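Local coordinates for protein uricase (Bacillus fastidiosus, PDB 4R8X) that catalyses the oxidation of urate to 5-hydroxyisourate, the first step on the purine-degradation route that leads to (S)-allantoin, at residues Arg16-Leu22 and Glu35-Phe41; Tyr103-Val109 and Glu149-Thr153; Tyr116-Ile121 and Val135-Ser139. All coordinates share one frame. Residues are numbered along the deposited sequence.

Interaction 1 (Arg16-Leu22 and Glu35-Phe41)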
loop_
_atom_site.group_PDB
_atom_site.type_symbol
_atom_site.label_atom_id
_atom_site.label_comp_id
_atom_site.label_asym_id
_atom_site.label_seq_id
_atom_site.Cartn_x
_atom_site.Cartn_y
_atom_site.Cartn_z
ATOM N N ARG D 16 -10.538 15.829 -16.804
ATOM C CA ARG D 16 -11.245 16.845 -17.586
ATOM C C ARG D 16 -12.212 17.598 -16.690
ATOM O O ARG D 16 -12.992 16.991 -15.960
ATOM C CB ARG D 16 -11.992 16.195 -18.760
ATOM C CG ARG D 16 -13.167 17.000 -19.306
ATOM C CD ARG D 16 -12.717 18.169 -20.169
ATOM N NE ARG D 16 -13.875 18.961 -20.569
ATOM C CZ ARG D 16 -14.656 18.671 -21.603
ATOM N NH1 ARG D 16 -14.387 17.612 -22.351
ATOM N NH2 ARG D 16 -15.700 19.433 -21.881
ATOM N N THR D 17 -12.161 18.923 -16.722
ATOM C CA THR D 17 -13.117 19.690 -15.939
ATOM C C THR D 17 -14.308 20.105 -16.803
ATOM O O THR D 17 -14.169 20.344 -18.006
ATOM C CB THR D 17 -12.478 20.897 -15.211
ATOM O OG1 THR D 17 -11.609 21.601 -16.102
ATOM C CG2 THR D 17 -11.668 20.438 -14.011
ATOM N N TYR D 18 -15.480 20.144 -16.184
ATOM C CA TYR D 18 -16.716 20.552 -16.848
ATOM C C TYR D 18 -17.027 19.782 -18.130
ATOM O O TYR D 18 -17.291 20.372 -19.183
ATOM C CB TYR D 18 -16.740 22.073 -17.072
ATOM C CG TYR D 18 -16.705 22.835 -15.763
ATOM C CD1 TYR D 18 -17.834 22.922 -14.956
ATOM C CD2 TYR D 18 -15.534 23.445 -15.322
ATOM C CE1 TYR D 18 -17.796 23.600 -13.753
ATOM C CE2 TYR D 18 -15.491 24.121 -14.124
ATOM C CZ TYR D 18 -16.627 24.196 -13.343
ATOM O OH TYR D 18 -16.589 24.872 -12.143
ATOM N N ALA D 19 -16.998 18.457 -18.039
ATOM C CA ALA D 19 -17.496 17.642 -19.136
ATOM C C ALA D 19 -19.012 17.764 -19.170
ATOM O O ALA D 19 -19.636 18.190 -18.203
ATOM C CB ALA D 19 -17.090 16.193 -18.969
ATOM N N ASN D 20 -19.597 17.393 -20.300
ATOM C CA ASN D 20 -21.045 17.403 -20.450
ATOM C C ASN D 20 -21.714 16.585 -19.348
ATOM O O ASN D 20 -21.328 15.443 -19.115
ATOM C CB ASN D 20 -21.406 16.827 -21.820
ATOM C CG ASN D 20 -22.863 17.008 -22.164
ATOM O OD1 ASN D 20 -23.500 17.966 -21.731
ATOM N ND2 ASN D 20 -23.405 16.083 -22.948
ATOM N N PRO D 21 -22.705 17.169 -18.652
ATOM C CA PRO D 21 -23.340 16.386 -17.588
ATOM C C PRO D 21 -24.120 15.185 -18.123
ATOM O O PRO D 21 -24.680 15.222 -19.220
ATOM C CB PRO D 21 -24.291 17.396 -16.922
ATOM C CG PRO D 21 -23.720 18.732 -17.253
ATOM C CD PRO D 21 -23.150 18.575 -18.640
ATOM N N LEU D 22 -24.130 14.116 -17.339
ATOM C CA LEU D 22 -24.978 12.964 -17.595
ATOM C C LEU D 22 -26.310 13.217 -16.889
ATOM O O LEU D 22 -26.354 13.305 -15.665
ATOM C CB LEU D 22 -24.286 11.702 -17.062
ATOM C CG LEU D 22 -25.024 10.363 -17.146
ATOM C CD1 LEU D 22 -25.297 9.967 -18.598
ATOM C CD2 LEU D 22 -24.215 9.292 -16.448
ATOM N N GLU D 35 -28.533 11.875 -12.080
ATOM C CA GLU D 35 -27.635 12.702 -12.875
ATOM C C GLU D 35 -26.245 12.717 -12.271
ATOM O O GLU D 35 -26.076 12.588 -11.061
ATOM C CB GLU D 35 -28.160 14.133 -13.017
ATOM C CG GLU D 35 -28.214 14.921 -11.718
ATOM C CD GLU D 35 -28.668 16.360 -11.906
ATOM O OE1 GLU D 35 -28.887 17.044 -10.881
ATOM O OE2 GLU D 35 -28.803 16.813 -13.065
ATOM N N LYS D 36 -25.246 12.856 -13.129
ATOM C CA LYS D 36 -23.872 12.958 -12.671
ATOM C C LYS D 36 -23.292 14.204 -13.323
ATOM O O LYS D 36 -23.109 14.247 -14.537
ATOM C CB LYS D 36 -23.086 11.707 -13.066
ATOM C CG LYS D 36 -21.680 11.608 -12.476
ATOM C CD LYS D 36 -21.117 10.195 -12.624
ATOM C CE LYS D 36 -19.736 10.076 -12.003
ATOM N NZ LYS D 36 -19.267 8.656 -11.956
ATOM N N HIS D 37 -23.036 15.230 -12.523
ATOM C CA HIS D 37 -22.768 16.552 -13.072
ATOM C C HIS D 37 -21.475 16.666 -13.879
ATOM O O HIS D 37 -21.363 17.548 -14.719
ATOM C CB HIS D 37 -22.859 17.637 -11.986
ATOM C CG HIS D 37 -21.951 17.421 -10.818
ATOM N ND1 HIS D 37 -20.593 17.651 -10.877
ATOM C CD2 HIS D 37 -22.213 17.022 -9.552
ATOM C CE1 HIS D 37 -20.058 17.398 -9.693
ATOM N NE2 HIS D 37 -21.020 17.005 -8.876
ATOM N N ASN D 38 -20.504 15.792 -13.621
ATOM C CA ASN D 38 -19.241 15.767 -14.384
ATOM C C ASN D 38 -18.393 17.040 -14.294
ATOM O O ASN D 38 -17.612 17.343 -15.204
ATOM C CB ASN D 38 -19.465 15.388 -15.853
ATOM C CG ASN D 38 -19.842 13.924 -16.036
ATOM O OD1 ASN D 38 -19.503 13.069 -15.213
ATOM N ND2 ASN D 38 -20.552 13.626 -17.127
ATOM N N THR D 39 -18.542 17.778 -13.198
ATOM C CA THR D 39 -17.684 18.938 -12.944
ATOM C C THR D 39 -16.219 18.521 -12.983
ATOM O O THR D 39 -15.379 19.227 -13.538
ATOM C CB THR D 39 -18.030 19.597 -11.604
ATOM O OG1 THR D 39 -19.369 20.086 -11.661
ATOM C CG2 THR D 39 -17.088 20.764 -11.295
ATOM N N ILE D 40 -15.925 17.354 -12.417
ATOM C CA ILE D 40 -14.663 16.688 -12.667
ATOM C C ILE D 40 -14.985 15.353 -13.323
ATOM O O ILE D 40 -15.826 14.586 -12.832
ATOM C CB ILE D 40 -13.849 16.485 -11.372
ATOM C CG1 ILE D 40 -13.504 17.840 -10.752
ATOM C CG2 ILE D 40 -12.577 15.694 -11.662
ATOM C CD1 ILE D 40 -13.031 17.769 -9.305
ATOM N N PHE D 41 -14.349 15.110 -14.465
ATOM C CA PHE D 41 -14.500 13.873 -15.213
ATOM C C PHE D 41 -13.088 13.327 -15.327
ATOM O O PHE D 41 -12.369 13.617 -16.293
ATOM C CB PHE D 41 -15.093 14.208 -16.591
ATOM C CG PHE D 41 -15.415 13.016 -17.455
ATOM C CD1 PHE D 41 -16.528 12.238 -17.200
ATOM C CD2 PHE D 41 -14.625 12.709 -18.554
ATOM C CE1 PHE D 41 -16.846 11.155 -18.027
ATOM C CE2 PHE D 41 -14.928 11.634 -19.374
ATOM C CZ PHE D 41 -16.036 10.849 -19.106
HETATM O O HOH W 1 -19.849 19.854 -16.023
#
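The two ends of this contact are each closed by a pair of reciprocal backbone hydrogen bonds. At one, Arg-16 N donates to Phe-41 O (2.9 Å) and Phe-41 N to Arg-16 O (2.8 Å); at the other, Leu-22 N meets Lys-36 O (3.0 Å) and Lys-36 N meets Leu-22 O (2.8 Å). Between them Tyr-18 N reaches Thr-39 O at 2.8 Å, and the amide ND2 of Asn-38 donates to Asn-20 O, also at 2.8 Å, so a side chain replaces strand pairing where the backbones part. A water bridges the gap, donating to both Ala-19 O and His-37 O. The example illustrates an antiparallel pairing interrupted by loops: strands 5-17 and 40-50 of the main uricase sheet give way to a small two-stranded sheet of 22-23 and 35-36, with the register shifted by one residue. Tyr-18 and Asn-38 both adopt positive phi at this break. Around these bonds, Ala-19 CB lies 3.7 Å from Phe-41 CB, and Thr-39 CG2 makes an off-centre CH-pi contact with the Tyr-18 ring. Lys-36 extends away to salt bridges with Glu-115 and Glu-226, while Arg-16 also pairs with a strand of the second subunit and the hydroxyl of Thr-17 bonds to Phe-284 O there.

Interaction 2 (Tyr103-Val109 and Glu149-Thr153)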
loop_
_atom_site.group_PDB
_atom_site.type_symbol
_atom_site.label_atom_id
_atom_site.label_comp_id
_atom_site.label_asym_id
_atom_site.label_seq_id
_atom_site.Cartn_x
_atom_site.Cartn_y
_atom_site.Cartn_z
ATOM N N TYR D 103 -3.860 5.902 -36.993
ATOM C CA TYR D 103 -2.754 4.986 -37.250
ATOM C C TYR D 103 -3.229 3.725 -37.968
ATOM O O TYR D 103 -3.710 2.783 -37.348
ATOM C CB TYR D 103 -2.042 4.636 -35.934
ATOM C CG TYR D 103 -1.493 5.863 -35.245
ATOM C CD1 TYR D 103 -0.443 6.578 -35.808
ATOM C CD2 TYR D 103 -2.048 6.333 -34.061
ATOM C CE1 TYR D 103 0.062 7.710 -35.199
ATOM C CE2 TYR D 103 -1.547 7.470 -33.434
ATOM C CZ TYR D 103 -0.497 8.159 -34.018
ATOM O OH TYR D 103 0.006 9.296 -33.419
ATOM N N SER D 104 -3.060 3.713 -39.285
ATOM C CA SER D 104 -3.610 2.664 -40.137
ATOM C C SER D 104 -2.968 1.300 -39.894
ATOM O O SER D 104 -3.561 0.271 -40.199
ATOM C CB SER D 104 -3.446 3.051 -41.605
ATOM O OG SER D 104 -2.074 3.175 -41.924
ATOM N N HIS D 105 -1.759 1.301 -39.340
ATOM C CA HIS D 105 -1.011 0.062 -39.105
ATOM C C HIS D 105 -1.434 -0.694 -37.838
ATOM O O HIS D 105 -0.955 -1.798 -37.576
ATOM C CB HIS D 105 0.484 0.357 -39.043
ATOM C CG HIS D 105 0.874 1.223 -37.889
ATOM N ND1 HIS D 105 0.733 2.592 -37.910
ATOM C CD2 HIS D 105 1.393 0.914 -36.677
ATOM C CE1 HIS D 105 1.151 3.092 -36.762
ATOM N NE2 HIS D 105 1.553 2.094 -35.993
ATOM N N LEU D 106 -2.317 -0.094 -37.046
ATOM C CA LEU D 106 -2.844 -0.760 -35.866
ATOM C C LEU D 106 -4.058 -1.605 -36.237
ATOM O O LEU D 106 -4.878 -1.181 -37.060
ATOM C CB LEU D 106 -3.260 0.280 -34.830
ATOM C CG LEU D 106 -2.168 1.232 -34.340
ATOM C CD1 LEU D 106 -2.749 2.213 -33.335
ATOM C CD2 LEU D 106 -0.989 0.456 -33.758
ATOM N N ASP D 107 -4.177 -2.786 -35.628
ATOM C CA ASP D 107 -5.330 -3.669 -35.842
ATOM C C ASP D 107 -6.378 -3.507 -34.738
ATOM O O ASP D 107 -7.559 -3.713 -34.971
ATOM C CB ASP D 107 -4.916 -5.149 -35.876
ATOM C CG ASP D 107 -3.966 -5.490 -37.013
ATOM O OD1 ASP D 107 -3.936 -4.766 -38.026
ATOM O OD2 ASP D 107 -3.258 -6.514 -36.891
ATOM N N ALA D 108 -5.940 -3.172 -33.528
ATOM C CA ALA D 108 -6.868 -3.036 -32.411
ATOM C C ALA D 108 -6.278 -2.116 -31.359
ATOM O O ALA D 108 -5.053 -1.986 -31.256
ATOM C CB ALA D 108 -7.195 -4.399 -31.803
ATOM N N VAL D 109 -7.164 -1.449 -30.622
ATOM C CA VAL D 109 -6.779 -0.592 -29.507
ATOM C C VAL D 109 -7.655 -0.889 -28.295
ATOM O O VAL D 109 -8.877 -0.924 -28.404
ATOM C CB VAL D 109 -6.925 0.898 -29.873
ATOM C CG1 VAL D 109 -6.547 1.785 -28.677
ATOM C CG2 VAL D 109 -6.061 1.233 -31.086
ATOM N N GLU D 149 -12.452 -2.221 -26.107
ATOM C CA GLU D 149 -11.455 -2.568 -27.100
ATOM C C GLU D 149 -12.131 -2.578 -28.466
ATOM O O GLU D 149 -13.198 -3.176 -28.642
ATOM C CB GLU D 149 -10.788 -3.918 -26.806
ATOM C CG GLU D 149 -9.659 -4.256 -27.778
ATOM C CD GLU D 149 -8.795 -5.436 -27.356
ATOM O OE1 GLU D 149 -8.872 -5.871 -26.198
ATOM O OE2 GLU D 149 -8.019 -5.928 -28.189
ATOM N N VAL D 150 -11.517 -1.878 -29.414
ATOM C CA VAL D 150 -12.041 -1.784 -30.764
ATOM C C VAL D 150 -11.023 -2.397 -31.720
ATOM O O VAL D 150 -9.825 -2.144 -31.599
ATOM C CB VAL D 150 -12.337 -0.321 -31.141
ATOM C CG1 VAL D 150 -12.837 -0.232 -32.596
ATOM C CG2 VAL D 150 -13.387 0.255 -30.213
ATOM N N ALA D 151 -11.507 -3.218 -32.655
ATOM C CA ALA D 151 -10.664 -3.816 -33.683
ATOM C C ALA D 151 -11.139 -3.426 -35.079
ATOM O O ALA D 151 -12.319 -3.161 -35.308
ATOM C CB ALA D 151 -10.641 -5.345 -33.542
ATOM N N ARG D 152 -10.201 -3.399 -36.011
ATOM C CA ARG D 152 -10.523 -3.130 -37.399
ATOM C C ARG D 152 -11.223 -4.358 -37.993
ATOM O O ARG D 152 -10.922 -5.496 -37.633
ATOM C CB ARG D 152 -9.233 -2.820 -38.159
ATOM C CG ARG D 152 -9.383 -1.811 -39.277
ATOM C CD ARG D 152 -8.027 -1.466 -39.894
ATOM N NE ARG D 152 -7.104 -0.702 -39.040
ATOM C CZ ARG D 152 -7.235 0.595 -38.770
ATOM N NH1 ARG D 152 -8.274 1.269 -39.235
ATOM N NH2 ARG D 152 -6.340 1.222 -38.017
ATOM N N THR D 153 -12.182 -4.127 -38.880
ATOM C CA THR D 153 -12.745 -5.208 -39.672
ATOM C C THR D 153 -12.497 -4.851 -41.120
ATOM O O THR D 153 -11.941 -3.791 -41.423
ATOM C CB THR D 153 -14.253 -5.359 -39.474
ATOM O OG1 THR D 153 -14.922 -4.230 -40.048
ATOM C CG2 THR D 153 -14.595 -5.473 -37.992
HETATM O O HOH W 2 -8.389 -6.468 -36.824
#
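A classic beta bulge marks the start of strand 108-125: Asp-107 and Ala-108 both face Lys-50 on the neighbouring strand 40-50, and the contact with Glu-149-Thr-153 forms on the other flank of the same strand. Pairing here is antiparallel. Val-109 and Val-150 make a hydrogen-bonded pair, with Val-109 N to Val-150 O at 2.9 Å and Val-150 N to Val-109 O at 3.0 Å. Ala-108 and Ala-151 form the adjoining non-hydrogen-bonded pair, in which small side chains let the methyl carbons Ala-108 CB and Ala-151 CB approach to 4.0 Å. One residue further, Arg-152 N donates to Asp-107 O at 2.9 Å, carrying the bonding into the bulge.

Beyond that point a side chain takes over from the backbone. The guanidinium of Arg-152 grips Leu-106 O with two donors, NE and NH2, each 3.0 Å from that oxygen. Leu-106 ends a type I beta turn that begins at Tyr-103, closed by the bond from Leu-106 N to Tyr-103 O (3.2 Å), so the arginine ties the strand to the turn linking helix and sheet. Its NH2 also donates to Leu-100 O, near the end of helix 88-102.

That helix covers the face carrying Val-109 and Val-150: Leu-100 touches both valines, with Phe-99 against Val-109 and Cys-96 against Val-150. On the face of Ala-108 and Ala-151, Glu-149 forms salt bridges with Arg-110 and Lys-50. Strand 143-153 lies between strands 108-125 and 156-173, and Glu-149 and Ala-151 are backbone-bonded to the latter.

Interaction 3 (Tyr116-Ile121 and Val135-Ser139)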
loop_
_atom_site.group_PDB
_atom_site.type_symbol
_atom_site.label_atom_id
_atom_site.label_comp_id
_atom_site.label_asym_id
_atom_site.label_seq_id
_atom_site.Cartn_x
_atom_site.Cartn_y
_atom_site.Cartn_z
ATOM N N TYR D 116 -11.292 8.303 -11.232
ATOM C CA TYR D 116 -10.601 9.038 -10.179
ATOM C C TYR D 116 -11.737 9.823 -9.531
ATOM O O TYR D 116 -12.105 10.909 -9.989
ATOM C CB TYR D 116 -9.576 9.947 -10.841
ATOM C CG TYR D 116 -8.545 10.641 -9.956
ATOM C CD1 TYR D 116 -7.282 10.089 -9.765
ATOM C CD2 TYR D 116 -8.797 11.895 -9.401
ATOM C CE1 TYR D 116 -6.312 10.749 -9.005
ATOM C CE2 TYR D 116 -7.849 12.552 -8.650
ATOM C CZ TYR D 116 -6.608 11.980 -8.456
ATOM O OH TYR D 116 -5.661 12.663 -7.703
ATOM N N ALA D 117 -12.314 9.234 -8.487
ATOM C CA ALA D 117 -13.627 9.617 -7.987
ATOM C C ALA D 117 -13.591 10.794 -7.035
ATOM O O ALA D 117 -12.678 10.912 -6.188
ATOM C CB ALA D 117 -14.260 8.451 -7.268
ATOM N N PHE D 118 -14.619 11.630 -7.140
ATOM C CA PHE D 118 -14.813 12.761 -6.231
ATOM C C PHE D 118 -16.226 12.772 -5.675
ATOM O O PHE D 118 -17.184 12.551 -6.413
ATOM C CB PHE D 118 -14.547 14.087 -6.949
ATOM C CG PHE D 118 -13.090 14.421 -7.080
ATOM C CD1 PHE D 118 -12.388 14.101 -8.236
ATOM C CD2 PHE D 118 -12.417 15.044 -6.037
ATOM C CE1 PHE D 118 -11.036 14.415 -8.351
ATOM C CE2 PHE D 118 -11.077 15.345 -6.140
ATOM C CZ PHE D 118 -10.385 15.033 -7.300
ATOM N N ASP D 119 -16.349 13.051 -4.381
ATOM C CA ASP D 119 -17.648 13.195 -3.738
ATOM C C ASP D 119 -18.071 14.649 -3.678
ATOM O O ASP D 119 -17.249 15.529 -3.439
ATOM C CB ASP D 119 -17.586 12.729 -2.279
ATOM C CG ASP D 119 -17.460 11.236 -2.133
ATOM O OD1 ASP D 119 -18.029 10.478 -2.957
ATOM O OD2 ASP D 119 -16.811 10.823 -1.153
ATOM N N ASP D 120 -19.366 14.886 -3.847
ATOM C CA ASP D 120 -19.971 16.154 -3.462
ATOM C C ASP D 120 -19.955 16.265 -1.944
ATOM O O ASP D 120 -20.170 15.274 -1.235
ATOM C CB ASP D 120 -21.419 16.219 -3.926
ATOM C CG ASP D 120 -21.557 16.216 -5.429
ATOM O OD1 ASP D 120 -22.701 16.082 -5.897
ATOM O OD2 ASP D 120 -20.533 16.353 -6.139
ATOM N N ILE D 121 -19.704 17.470 -1.442
ATOM C CA ILE D 121 -19.659 17.693 -0.003
ATOM C C ILE D 121 -20.543 18.859 0.434
ATOM O O ILE D 121 -20.904 19.717 -0.370
ATOM C CB ILE D 121 -18.222 17.940 0.484
ATOM C CG1 ILE D 121 -17.692 19.256 -0.082
ATOM C CG2 ILE D 121 -17.319 16.774 0.088
ATOM C CD1 ILE D 121 -16.494 19.789 0.672
ATOM N N VAL D 135 -15.915 22.889 -4.217
ATOM C CA VAL D 135 -15.008 22.021 -3.481
ATOM C C VAL D 135 -15.544 20.603 -3.460
ATOM O O VAL D 135 -16.738 20.391 -3.225
ATOM C CB VAL D 135 -14.791 22.542 -2.042
ATOM C CG1 VAL D 135 -13.924 21.585 -1.226
ATOM C CG2 VAL D 135 -14.153 23.916 -2.102
ATOM N N PHE D 136 -14.657 19.646 -3.729
ATOM C CA PHE D 136 -15.017 18.231 -3.770
ATOM C C PHE D 136 -13.998 17.395 -3.015
ATOM O O PHE D 136 -12.816 17.727 -2.981
ATOM C CB PHE D 136 -15.140 17.747 -5.224
ATOM C CG PHE D 136 -16.111 18.551 -6.036
ATOM C CD1 PHE D 136 -17.461 18.218 -6.064
ATOM C CD2 PHE D 136 -15.684 19.662 -6.755
ATOM C CE1 PHE D 136 -18.367 18.967 -6.802
ATOM C CE2 PHE D 136 -16.589 20.421 -7.498
ATOM C CZ PHE D 136 -17.931 20.066 -7.526
ATOM N N ARG D 137 -14.467 16.321 -2.393
ATOM C CA ARG D 137 -13.576 15.391 -1.720
ATOM C C ARG D 137 -13.082 14.314 -2.670
ATOM O O ARG D 137 -13.886 13.678 -3.353
ATOM C CB ARG D 137 -14.308 14.710 -0.570
ATOM C CG ARG D 137 -13.543 13.521 -0.034
ATOM C CD ARG D 137 -14.174 12.906 1.224
ATOM N NE ARG D 137 -15.476 12.289 0.987
ATOM C CZ ARG D 137 -16.186 11.706 1.947
ATOM N NH1 ARG D 137 -15.725 11.690 3.190
ATOM N NH2 ARG D 137 -17.354 11.154 1.677
ATOM N N LYS D 138 -11.775 14.097 -2.728
ATOM C CA LYS D 138 -11.258 12.945 -3.455
ATOM C C LYS D 138 -11.667 11.687 -2.727
ATOM O O LYS D 138 -11.256 11.473 -1.594
ATOM C CB LYS D 138 -9.741 12.981 -3.518
ATOM C CG LYS D 138 -9.153 11.726 -4.105
ATOM C CD LYS D 138 -9.371 11.732 -5.585
ATOM C CE LYS D 138 -8.984 10.377 -6.199
ATOM N NZ LYS D 138 -10.023 9.324 -6.141
ATOM N N SER D 139 -12.451 10.827 -3.366
ATOM C CA SER D 139 -12.915 9.630 -2.688
ATOM C C SER D 139 -12.028 8.422 -2.902
ATOM O O SER D 139 -11.645 8.101 -4.033
ATOM C CB SER D 139 -14.321 9.274 -3.122
ATOM O OG SER D 139 -14.703 8.072 -2.466
HETATM O O HOH W 3 -11.147 6.860 -7.521
HETATM O O HOH W 4 -16.756 8.335 -0.522
HETATM O O HOH W 5 -19.194 19.382 -3.417
#
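Backbone, side chains and three waters share the hydrogen bonding of this short strand pair. Asp-119 and Arg-137 form the hydrogen-bonded pair, with Asp-119 N to Arg-137 O at 2.7 Å and Arg-137 N to Asp-119 O at 3.1 Å, and their side chains repeat the match: Asp-119 OD2 accepts from both Arg-137 NE and Arg-137 NH2 at 2.9 Å in a salt bridge. The same carboxylate oxygen takes a further bond from a water that also hydrogen-bonds Ser-139 OG, a hydroxyl bonded as well to Asn-141 N. Ala-117 O is doubly served, by Ser-139 N (2.8 Å) and Lys-138 NZ (3.1 Å). The ammonium group additionally donates to Ser-139 O and to a water shared with Ala-117 N. At the far end, where the strands diverge, a water bridges Ile-121 N and Val-135 O.

The aliphatic part of Lys-138 lies across two rings, its CE 3.5 Å from the Tyr-116 centroid and its CD 4.1 Å from that of Phe-118, which places NZ over the Tyr-116 face in a cation-pi contact. Tyr-116 OH bonds to Glu-291 of the second subunit, and Asp-120 OD2 to His-37. Ile-121 CD1 packs on Val-135 CG1 at 3.7 Å.

Val-135, Phe-136 and Arg-137 also pair with an antiparallel strand of the second subunit, an example of a beta sheet continued across a subunit interface, here within the uricase tetramer.

In the fold
Interactions 1 and 3 adjoin, their centres 12 Å apart; both are partly buried and both reach the second subunit. His-37 NE2 and Asp-120 OD2, 2.9 Å apart, probably form a hydrogen bond, and Thr-39 CG2 packs on Phe-136 CE2 (3.8 Å). Interaction 2, with a larger share of buried residues although farther from the chain's centre, lies about 29 Å from interaction 1 and 35 Å from interaction 3, centre to centre, yet it shares strand 108-125 with interaction 3, and all three reach one antiparallel sheet. Chemistry varies too: valines under a helix with an arginine reaching a turn in interaction 2; a cross-strand salt bridge and a lysine over aromatic rings in interaction 3; loops spliced by an asparagine in interaction 1.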